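Local coordinates for cytochrome c-552/4 domain-containing protein (Ignicoccus hospitalis KIN4/I, PDB 4QO5) that binds eight c-type haems per chain as a membrane-associated octahaem cytochrome c and probably passes electrons along them, at the heme c site and the interface of chains A and C. Coordinates in Å, arbitrary orientation; residue numbers count along the deposited sequence, not the author numbering. Chains: chain A/B/C, Hypothetical multiheme protein.

Contact 1: the heme c site. Residues chain A 23, 26-27, 30, 34, 38, 79, 82-83, 96-97, 101, 103, 105, 185, 190, 192, 198, 221-222, 224; chain B 411-412, 415. With HEC (heme c), chain D; HEC (heme c), chain E.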
# COMPACT_ATOMS: atom_id res chain seq x y z
N CYS A 23 10.42 3.66 -40.75
CA CYS A 23 10.46 4.04 -39.33
C CYS A 23 11.15 2.97 -38.51
O CYS A 23 11.99 3.27 -37.66
CB CYS A 23 9.07 4.21 -38.74
SG CYS A 23 7.78 4.79 -39.85
N CYS A 26 15.02 2.45 -38.50
CA CYS A 26 15.78 3.37 -37.67
C CYS A 26 15.46 3.27 -36.19
O CYS A 26 16.36 3.25 -35.34
CB CYS A 26 15.61 4.80 -38.13
SG CYS A 26 16.84 5.80 -37.31
N HIS A 27 14.17 3.23 -35.87
CA HIS A 27 13.73 3.25 -34.49
C HIS A 27 14.10 2.00 -33.71
O HIS A 27 14.15 2.02 -32.48
CB HIS A 27 12.24 3.56 -34.39
CG HIS A 27 11.98 5.03 -34.27
ND1 HIS A 27 11.99 5.68 -33.05
CD2 HIS A 27 11.80 5.98 -35.21
CE1 HIS A 27 11.79 6.96 -33.24
NE2 HIS A 27 11.67 7.17 -34.54
N VAL A 30 17.33 3.36 -32.33
CA VAL A 30 17.33 4.61 -31.55
C VAL A 30 16.36 4.58 -30.36
O VAL A 30 16.63 5.20 -29.33
CB VAL A 30 17.15 5.90 -32.41
CG1 VAL A 30 18.25 5.99 -33.45
CG2 VAL A 30 15.81 5.94 -33.06
N ILE A 34 10.51 1.24 -27.64
CA ILE A 34 9.25 1.52 -28.32
C ILE A 34 8.95 0.42 -29.34
O ILE A 34 7.83 -0.07 -29.41
CB ILE A 34 9.25 2.90 -29.03
CG1 ILE A 34 9.23 4.02 -27.98
CG2 ILE A 34 8.01 3.01 -29.94
CD1 ILE A 34 9.41 5.43 -28.56
N TRP A 38 5.72 -1.98 -29.21
CA TRP A 38 4.83 -2.05 -30.37
C TRP A 38 4.69 -3.47 -30.92
O TRP A 38 3.59 -3.90 -31.28
CB TRP A 38 5.33 -1.10 -31.47
CG TRP A 38 4.54 -1.22 -32.75
CD1 TRP A 38 3.30 -0.69 -33.01
CD2 TRP A 38 4.93 -1.93 -33.94
NE1 TRP A 38 2.90 -1.03 -34.29
CE2 TRP A 38 3.88 -1.79 -34.88
CE3 TRP A 38 6.05 -2.68 -34.30
CZ2 TRP A 38 3.92 -2.37 -36.15
CZ3 TRP A 38 6.10 -3.25 -35.57
CH2 TRP A 38 5.04 -3.09 -36.48
N CYS A 79 3.99 2.43 -37.05
CA CYS A 79 4.38 3.78 -36.65
C CYS A 79 3.76 4.85 -37.56
O CYS A 79 3.25 5.86 -37.10
CB CYS A 79 5.91 3.93 -36.71
SG CYS A 79 6.87 2.41 -36.30
N CYS A 82 -0.36 5.38 -37.41
CA CYS A 82 -0.83 6.32 -36.39
C CYS A 82 -0.26 7.73 -36.49
O CYS A 82 -1.00 8.71 -36.53
CB CYS A 82 -0.58 5.77 -34.99
SG CYS A 82 -1.71 4.43 -34.67
N HIS A 83 1.07 7.84 -36.51
CA HIS A 83 1.71 9.13 -36.39
C HIS A 83 1.63 9.97 -37.66
O HIS A 83 1.90 11.16 -37.62
CB HIS A 83 3.17 8.98 -35.96
CG HIS A 83 3.32 8.57 -34.54
ND1 HIS A 83 3.20 9.46 -33.50
CD2 HIS A 83 3.53 7.36 -33.97
CE1 HIS A 83 3.35 8.83 -32.35
NE2 HIS A 83 3.56 7.56 -32.62
N HIS A 96 9.82 14.96 -40.72
CA HIS A 96 10.60 13.99 -39.97
C HIS A 96 11.08 12.95 -40.95
O HIS A 96 10.34 12.04 -41.31
CB HIS A 96 9.71 13.34 -38.92
CG HIS A 96 10.46 12.51 -37.93
ND1 HIS A 96 11.36 13.05 -37.03
CD2 HIS A 96 10.43 11.18 -37.69
CE1 HIS A 96 11.87 12.09 -36.29
NE2 HIS A 96 11.32 10.94 -36.66
N PHE A 97 12.32 13.10 -41.40
CA PHE A 97 12.94 12.20 -42.37
C PHE A 97 12.08 11.90 -43.60
O PHE A 97 12.01 10.76 -44.06
CB PHE A 97 13.40 10.94 -41.64
CG PHE A 97 14.37 11.24 -40.54
CD1 PHE A 97 15.66 11.66 -40.83
CD2 PHE A 97 13.97 11.17 -39.21
CE1 PHE A 97 16.56 11.96 -39.82
CE2 PHE A 97 14.86 11.47 -38.19
CZ PHE A 97 16.16 11.87 -38.49
N ILE A 101 4.79 13.83 -39.64
CA ILE A 101 4.27 13.09 -38.49
C ILE A 101 4.01 13.99 -37.30
O ILE A 101 4.57 15.08 -37.19
CB ILE A 101 5.22 11.94 -38.08
CG1 ILE A 101 6.55 12.51 -37.59
CG2 ILE A 101 5.44 10.97 -39.24
CD1 ILE A 101 6.79 12.32 -36.11
N PRO A 103 3.71 13.77 -32.92
CA PRO A 103 4.00 12.85 -31.80
C PRO A 103 2.76 12.48 -31.00
O PRO A 103 2.65 11.33 -30.59
CB PRO A 103 4.96 13.66 -30.92
CG PRO A 103 5.64 14.60 -31.90
CD PRO A 103 4.52 15.00 -32.84
N VAL A 105 -0.57 11.25 -30.75
CA VAL A 105 -1.68 10.60 -31.42
C VAL A 105 -2.92 10.70 -30.54
O VAL A 105 -2.90 10.34 -29.36
CB VAL A 105 -1.31 9.13 -31.76
CG1 VAL A 105 -2.50 8.39 -32.34
CG2 VAL A 105 -0.11 9.08 -32.71
N SER A 185 20.97 13.41 -32.11
CA SER A 185 20.54 12.19 -31.44
C SER A 185 21.14 10.99 -32.15
O SER A 185 20.86 10.76 -33.33
CB SER A 185 19.01 12.10 -31.42
OG SER A 185 18.56 11.07 -30.57
N VAL A 190 17.99 16.01 -35.53
CA VAL A 190 16.55 15.77 -35.50
C VAL A 190 15.84 16.94 -34.85
O VAL A 190 16.23 17.39 -33.77
CB VAL A 190 16.21 14.51 -34.68
CG1 VAL A 190 14.71 14.18 -34.76
CG2 VAL A 190 17.03 13.33 -35.16
N LEU A 192 12.58 18.24 -32.88
CA LEU A 192 11.51 17.70 -32.05
C LEU A 192 10.51 18.79 -31.72
O LEU A 192 10.85 19.98 -31.73
CB LEU A 192 12.08 17.15 -30.73
CG LEU A 192 13.12 16.03 -30.87
CD1 LEU A 192 13.58 15.56 -29.48
CD2 LEU A 192 12.53 14.87 -31.66
N TYR A 198 2.74 18.54 -22.17
CA TYR A 198 2.99 17.16 -22.60
C TYR A 198 4.50 16.84 -22.43
O TYR A 198 5.32 17.64 -22.85
CB TYR A 198 2.55 16.90 -24.05
CG TYR A 198 2.61 15.43 -24.35
CD1 TYR A 198 1.59 14.57 -23.93
CD2 TYR A 198 3.73 14.88 -24.97
CE1 TYR A 198 1.69 13.19 -24.13
CE2 TYR A 198 3.83 13.50 -25.19
CZ TYR A 198 2.82 12.66 -24.76
OH TYR A 198 2.94 11.30 -24.97
N ARG A 221 0.48 2.92 -24.46
CA ARG A 221 1.25 2.66 -25.66
C ARG A 221 2.57 2.02 -25.20
O ARG A 221 2.90 2.12 -24.03
CB ARG A 221 1.51 3.98 -26.41
CG ARG A 221 2.51 4.89 -25.68
CD ARG A 221 2.80 6.20 -26.44
NE ARG A 221 3.95 6.84 -25.79
CZ ARG A 221 3.87 7.63 -24.73
NH1 ARG A 221 4.98 8.10 -24.18
NH2 ARG A 221 2.69 7.94 -24.19
N HIS A 222 3.28 1.29 -26.07
CA HIS A 222 2.81 0.99 -27.41
C HIS A 222 2.26 -0.42 -27.54
O HIS A 222 1.98 -0.89 -28.65
CB HIS A 222 3.95 1.20 -28.42
CG HIS A 222 4.17 2.64 -28.78
ND1 HIS A 222 5.04 3.46 -28.09
CD2 HIS A 222 3.64 3.40 -29.76
CE1 HIS A 222 5.04 4.66 -28.63
NE2 HIS A 222 4.19 4.65 -29.64
N PHE A 224 -0.65 -1.35 -26.09
CA PHE A 224 -2.12 -1.19 -26.20
C PHE A 224 -2.84 -2.49 -25.85
O PHE A 224 -3.62 -3.02 -26.62
CB PHE A 224 -2.56 -0.66 -27.59
CG PHE A 224 -2.11 0.74 -27.87
CD1 PHE A 224 -2.76 1.82 -27.28
CD2 PHE A 224 -1.01 0.97 -28.69
CE1 PHE A 224 -2.33 3.12 -27.54
CE2 PHE A 224 -0.56 2.26 -28.93
CZ PHE A 224 -1.23 3.34 -28.35
N HIS B 411 11.84 6.71 -25.18
CA HIS B 411 11.17 8.00 -25.29
C HIS B 411 12.07 8.92 -26.08
O HIS B 411 13.27 8.72 -26.09
CB HIS B 411 11.04 8.65 -23.92
CG HIS B 411 10.13 7.93 -22.99
ND1 HIS B 411 8.78 7.77 -23.24
CD2 HIS B 411 10.36 7.36 -21.79
CE1 HIS B 411 8.23 7.11 -22.25
NE2 HIS B 411 9.17 6.85 -21.35
N ASN B 412 11.50 9.96 -26.68
CA ASN B 412 12.34 11.01 -27.25
C ASN B 412 12.99 11.87 -26.16
O ASN B 412 12.53 11.90 -25.01
CB ASN B 412 11.57 11.86 -28.27
CG ASN B 412 10.64 12.88 -27.62
OD1 ASN B 412 11.05 13.96 -27.22
ND2 ASN B 412 9.35 12.54 -27.55
N TYR B 415 10.94 14.85 -24.43
CA TYR B 415 9.98 14.26 -23.50
C TYR B 415 10.64 14.08 -22.12
O TYR B 415 10.10 14.49 -21.09
CB TYR B 415 9.58 12.91 -24.08
CG TYR B 415 8.50 12.10 -23.39
CD1 TYR B 415 8.78 11.31 -22.29
CD2 TYR B 415 7.21 12.06 -23.91
CE1 TYR B 415 7.80 10.53 -21.69
CE2 TYR B 415 6.22 11.29 -23.32
CZ TYR B 415 6.53 10.53 -22.21
OH TYR B 415 5.56 9.76 -21.63
FE HEC D . 11.47 8.99 -35.71
CHA HEC D . 11.76 10.98 -32.93
CHB HEC D . 8.18 8.51 -35.09
CHC HEC D . 11.10 7.78 -38.85
CHD HEC D . 14.85 8.72 -35.98
NA HEC D . 10.22 9.61 -34.25
C1A HEC D . 10.49 10.55 -33.28
C2A HEC D . 9.24 10.96 -32.69
C3A HEC D . 8.25 10.29 -33.29
C4A HEC D . 8.84 9.41 -34.27
CMA HEC D . 6.73 10.37 -32.99
CAA HEC D . 9.08 12.02 -31.58
CBA HEC D . 9.28 13.37 -32.27
CGA HEC D . 8.96 14.54 -31.37
O1A HEC D . 8.79 14.36 -30.14
O2A HEC D . 8.86 15.67 -31.92
NB HEC D . 9.95 8.22 -36.72
C1B HEC D . 8.62 8.21 -36.34
C2B HEC D . 7.81 7.87 -37.46
C3B HEC D . 8.64 7.74 -38.51
C4B HEC D . 9.99 7.90 -38.05
CMB HEC D . 6.26 7.81 -37.37
CAB HEC D . 8.43 7.45 -40.00
CBB HEC D . 7.10 7.99 -40.58
NC HEC D . 12.74 8.32 -37.13
C1C HEC D . 12.39 7.97 -38.41
C2C HEC D . 13.59 7.62 -39.14
C3C HEC D . 14.63 8.12 -38.43
C4C HEC D . 14.11 8.41 -37.10
CMC HEC D . 13.51 7.47 -40.67
CAC HEC D . 16.15 8.17 -38.79
CBC HEC D . 16.61 8.50 -40.22
ND HEC D . 13.05 9.73 -34.62
C1D HEC D . 14.38 9.44 -34.90
C2D HEC D . 15.21 10.00 -33.86
C3D HEC D . 14.25 10.72 -32.91
C4D HEC D . 12.93 10.50 -33.46
CMD HEC D . 16.75 9.91 -33.75
CAD HEC D . 14.60 11.48 -31.62
CBD HEC D . 15.12 10.49 -30.59
CGD HEC D . 15.49 11.21 -29.32
O1D HEC D . 16.17 10.58 -28.47
O2D HEC D . 15.12 12.39 -29.14
FE HEC E . 3.80 6.10 -31.13
CHA HEC E . 3.96 8.72 -28.92
CHB HEC E . 7.18 6.48 -31.76
CHC HEC E . 3.62 3.48 -33.15
CHD HEC E . 0.40 5.93 -30.67
NA HEC E . 5.28 7.30 -30.45
C1A HEC E . 5.12 8.34 -29.54
C2A HEC E . 6.39 8.99 -29.33
C3A HEC E . 7.28 8.37 -30.09
C4A HEC E . 6.61 7.30 -30.81
CMA HEC E . 8.78 8.71 -30.19
CAA HEC E . 6.62 10.22 -28.41
CBA HEC E . 6.40 9.95 -26.93
CGA HEC E . 7.67 9.37 -26.39
O1A HEC E . 7.57 8.42 -25.57
O2A HEC E . 8.77 9.84 -26.80
NB HEC E . 5.10 5.28 -32.26
C1B HEC E . 6.47 5.46 -32.32
C2B HEC E . 7.08 4.35 -33.00
C3B HEC E . 6.06 3.54 -33.30
C4B HEC E . 4.83 4.10 -32.89
CMB HEC E . 8.62 4.21 -33.19
CAB HEC E . 5.96 2.14 -33.88
CBB HEC E . 7.11 1.21 -33.36
NC HEC E . 2.31 4.96 -31.81
C1C HEC E . 2.43 3.91 -32.68
C2C HEC E . 1.12 3.48 -33.12
C3C HEC E . 0.28 4.05 -32.24
C4C HEC E . 0.98 5.06 -31.54
CMC HEC E . 0.97 2.16 -33.93
CAC HEC E . -1.25 4.00 -31.99
CBC HEC E . -1.90 2.59 -32.13
ND HEC E . 2.46 7.15 -30.01
C1D HEC E . 1.10 6.85 -29.94
C2D HEC E . 0.43 7.67 -28.97
C3D HEC E . 1.52 8.58 -28.42
C4D HEC E . 2.73 8.18 -29.12
CMD HEC E . -1.09 7.55 -28.67
CAD HEC E . 1.48 9.70 -27.34
CBD HEC E . 0.11 10.25 -27.00
CGD HEC E . -0.51 9.43 -25.88
O1D HEC E . -1.64 9.76 -25.46
O2D HEC E . 0.12 8.45 -25.40
O HOH W 1 -3.96 9.15 -26.99
O HOH W 2 6.65 5.95 -26.23

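Contact 2: the interface of chains A and C. Residues chain A 429, 432-433, 436, 498, 502; chain C 146-149, 157.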
# COMPACT_ATOMS: atom_id res chain seq x y z
N GLU A 429 -25.89 7.59 5.74
CA GLU A 429 -25.15 7.90 6.96
C GLU A 429 -23.95 8.82 6.71
O GLU A 429 -23.74 9.78 7.45
CB GLU A 429 -24.75 6.61 7.69
CG GLU A 429 -25.99 5.92 8.24
CD GLU A 429 -25.73 4.56 8.85
OE1 GLU A 429 -24.57 4.09 8.83
OE2 GLU A 429 -26.71 3.95 9.34
N LYS A 432 -25.11 12.32 6.23
CA LYS A 432 -25.48 13.01 7.47
C LYS A 432 -24.23 13.46 8.23
O LYS A 432 -24.23 14.53 8.85
CB LYS A 432 -26.35 12.12 8.37
CG LYS A 432 -27.78 11.91 7.88
CD LYS A 432 -28.59 13.19 7.99
CE LYS A 432 -30.08 12.94 7.75
NZ LYS A 432 -30.32 12.25 6.45
N ALA A 433 -23.19 12.65 8.21
CA ALA A 433 -21.93 13.02 8.88
C ALA A 433 -21.33 14.25 8.21
O ALA A 433 -20.80 15.14 8.88
CB ALA A 433 -20.93 11.86 8.87
N LYS A 436 -23.05 17.30 9.26
CA LYS A 436 -22.61 17.67 10.60
C LYS A 436 -21.31 18.48 10.55
O LYS A 436 -21.19 19.52 11.21
CB LYS A 436 -22.43 16.43 11.48
CG LYS A 436 -22.15 16.75 12.95
CD LYS A 436 -22.05 15.49 13.78
CE LYS A 436 -21.76 15.80 15.24
NZ LYS A 436 -22.96 16.31 15.95
N TRP A 498 -14.89 5.00 8.97
CA TRP A 498 -15.74 5.50 10.05
C TRP A 498 -14.97 6.07 11.23
O TRP A 498 -15.35 7.09 11.79
CB TRP A 498 -16.74 4.43 10.54
CG TRP A 498 -17.98 4.42 9.70
CD1 TRP A 498 -18.39 3.44 8.84
CD2 TRP A 498 -18.94 5.48 9.60
NE1 TRP A 498 -19.56 3.81 8.23
CE2 TRP A 498 -19.91 5.06 8.67
CE3 TRP A 498 -19.07 6.74 10.19
CZ2 TRP A 498 -21.00 5.87 8.31
CZ3 TRP A 498 -20.16 7.53 9.85
CH2 TRP A 498 -21.11 7.09 8.92
N THR A 502 -15.45 9.98 12.38
CA THR A 502 -15.89 10.39 13.71
C THR A 502 -14.77 11.13 14.46
O THR A 502 -15.04 12.04 15.26
CB THR A 502 -16.44 9.19 14.53
OG1 THR A 502 -15.47 8.14 14.55
CG2 THR A 502 -17.75 8.68 13.90
N SER C 146 -16.81 4.82 17.47
CA SER C 146 -16.12 4.89 16.19
C SER C 146 -17.05 4.87 14.99
O SER C 146 -16.63 5.16 13.89
CB SER C 146 -15.12 3.74 16.06
OG SER C 146 -14.17 3.75 17.10
N THR C 147 -18.32 4.52 15.21
CA THR C 147 -19.22 4.24 14.09
C THR C 147 -20.60 4.86 14.25
O THR C 147 -21.50 4.58 13.45
CB THR C 147 -19.42 2.73 13.92
OG1 THR C 147 -19.97 2.20 15.13
CG2 THR C 147 -18.10 2.04 13.62
N MET C 148 -20.79 5.68 15.27
CA MET C 148 -22.08 6.30 15.52
C MET C 148 -21.87 7.76 15.84
O MET C 148 -20.83 8.15 16.37
CB MET C 148 -22.82 5.60 16.67
CG MET C 148 -23.08 4.12 16.41
SD MET C 148 -23.71 3.21 17.85
CE MET C 148 -25.42 3.71 17.86
N PHE C 149 -22.85 8.59 15.49
CA PHE C 149 -22.82 10.00 15.84
C PHE C 149 -24.25 10.49 15.91
O PHE C 149 -25.18 9.80 15.47
CB PHE C 149 -22.03 10.80 14.80
CG PHE C 149 -22.64 10.75 13.42
CD1 PHE C 149 -23.48 11.75 12.97
CD2 PHE C 149 -22.38 9.67 12.58
CE1 PHE C 149 -24.04 11.69 11.71
CE2 PHE C 149 -22.93 9.61 11.32
CZ PHE C 149 -23.77 10.60 10.89
N GLY C 157 -25.91 5.38 12.53
CA GLY C 157 -24.96 4.29 12.63
C GLY C 157 -25.46 3.23 13.59
O GLY C 157 -26.33 3.48 14.42
O HOH W 3 -28.31 5.06 10.94

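Contact 1: the heme c site
Two c-type haems are stacked nearly parallel and slipped, so that their rims overlap, FE of HEC (chain D) 9.4 Å from FE of HEC (chain E). CXXCH thioethers fix each: A:Cys23 and A:Cys26 the first, A:Cys79 and A:Cys82 the second. Histidine pillars stand on both faces, A:His27 opposite A:His96 and A:His83 opposite A:His222, the latter pair subtending 176° at the iron. The haems interlock: methyl CMB of HEC (chain E) lies over the rim of the A:His27 ring, CMA of HEC (chain D) over the rim of A:His83. A:Phe97 walls HEC (chain D), stacked on pyrrole C with planes 22° apart. Around HEC (chain E), A:Cys82 and A:Val105 form the floor, A:Ile34 and A:Arg221 the roof. The extended A:Arg221 lays CD on pyrrole D, 3.3 Å from C4D of HEC (chain E), then spreads end-on, NH1 reaching propionate oxygen O1A at 3.0 Å and NH2 salt-bridging O2D at 2.9 Å. An alanine here would probably leave both propionates less neutralised and loosen the roof. Chain B supplies the lid on HEC (chain E): B:His411 ND1 is a second donor to O1A at 2.7 Å, nearly straight, and the backbone N-H of B:Asn412 grips O2A (N to O2A 2.7 Å). B:His411, an axial ligand of a further haem, thus joins that haem to this propionate. HEC (chain D) keeps some 40 Å² uncovered. The pair probably serves as an electron relay, sealed by a neighbouring chain.

Contact 2: the interface of chains A and C
C:Phe149 shows how one aromatic side chain can anchor a helical interface. It opens strand 149-151 of chain C and is laid against two helices of chain A, 413-447 and 498-520. From CB, CG is placed in the crowded position between the backbone N and the carbonyl carbon (chi1 62°), which turns the ring toward chain A. On one flank, CD1 of C:Phe149 brushes the aliphatic CD of A:Lys436 at 4.1 Å, the two side chains passing in opposite directions. On the other flank, CE2 of C:Phe149 meets the rim of the indole at CZ3 of A:Trp498 (3.8 Å), edge to edge with planes only some 26° apart, although the side chains themselves run crosswise; CE2 also nears the methyl of A:Ala433. CZ of C:Phe149, the tip, is pressed against helix backbone, 3.4 Å from A:Ala433 N and 3.5 Å from A:Glu429 O, while CB of A:Lys432 lies at the ring's edge, in its plane. The small A:Ala433 is likely to be what allows the ring so near the helix.

Polar contacts flank this plug. The A:Thr502 hydroxyl OG1 donates to A:Trp498 O along a lone pair, and also approaches C:Ser146 O at 3.3 Å from above the carbonyl plane. One hydroxyl hydrogen must serve both oxygens, which stand 3.1 Å apart (A:Trp498 O to C:Ser146 O), a repulsive pair that it would partly relieve. Farther along, a water bridges carboxylate OE2 of A:Glu429 to C:Gly157 N, the N-H pointing almost straight (168°) at it. In all, the patch hides 208 Å² and likely contributes to holding chains A and C together in the deposited three-chain assembly.

About 53 Å separates contact 1 from contact 2, measured between the centres of their C-alpha atoms, yet one element serves both. The start of helix 413-447 and the loop leading into it, from chain B, contribute to contact 1, and the middle of the helix, from chain A, to contact 2. In each case the helix faces another copy of the protein, so every chain probably offers one end of it to a neighbour's haem and a farther stretch to a neighbour's strand. Subunit packing and completion of a haem site may thereby be linked through one long helix; this is consistent with a biologically relevant assembly, which the structure alone does not prove.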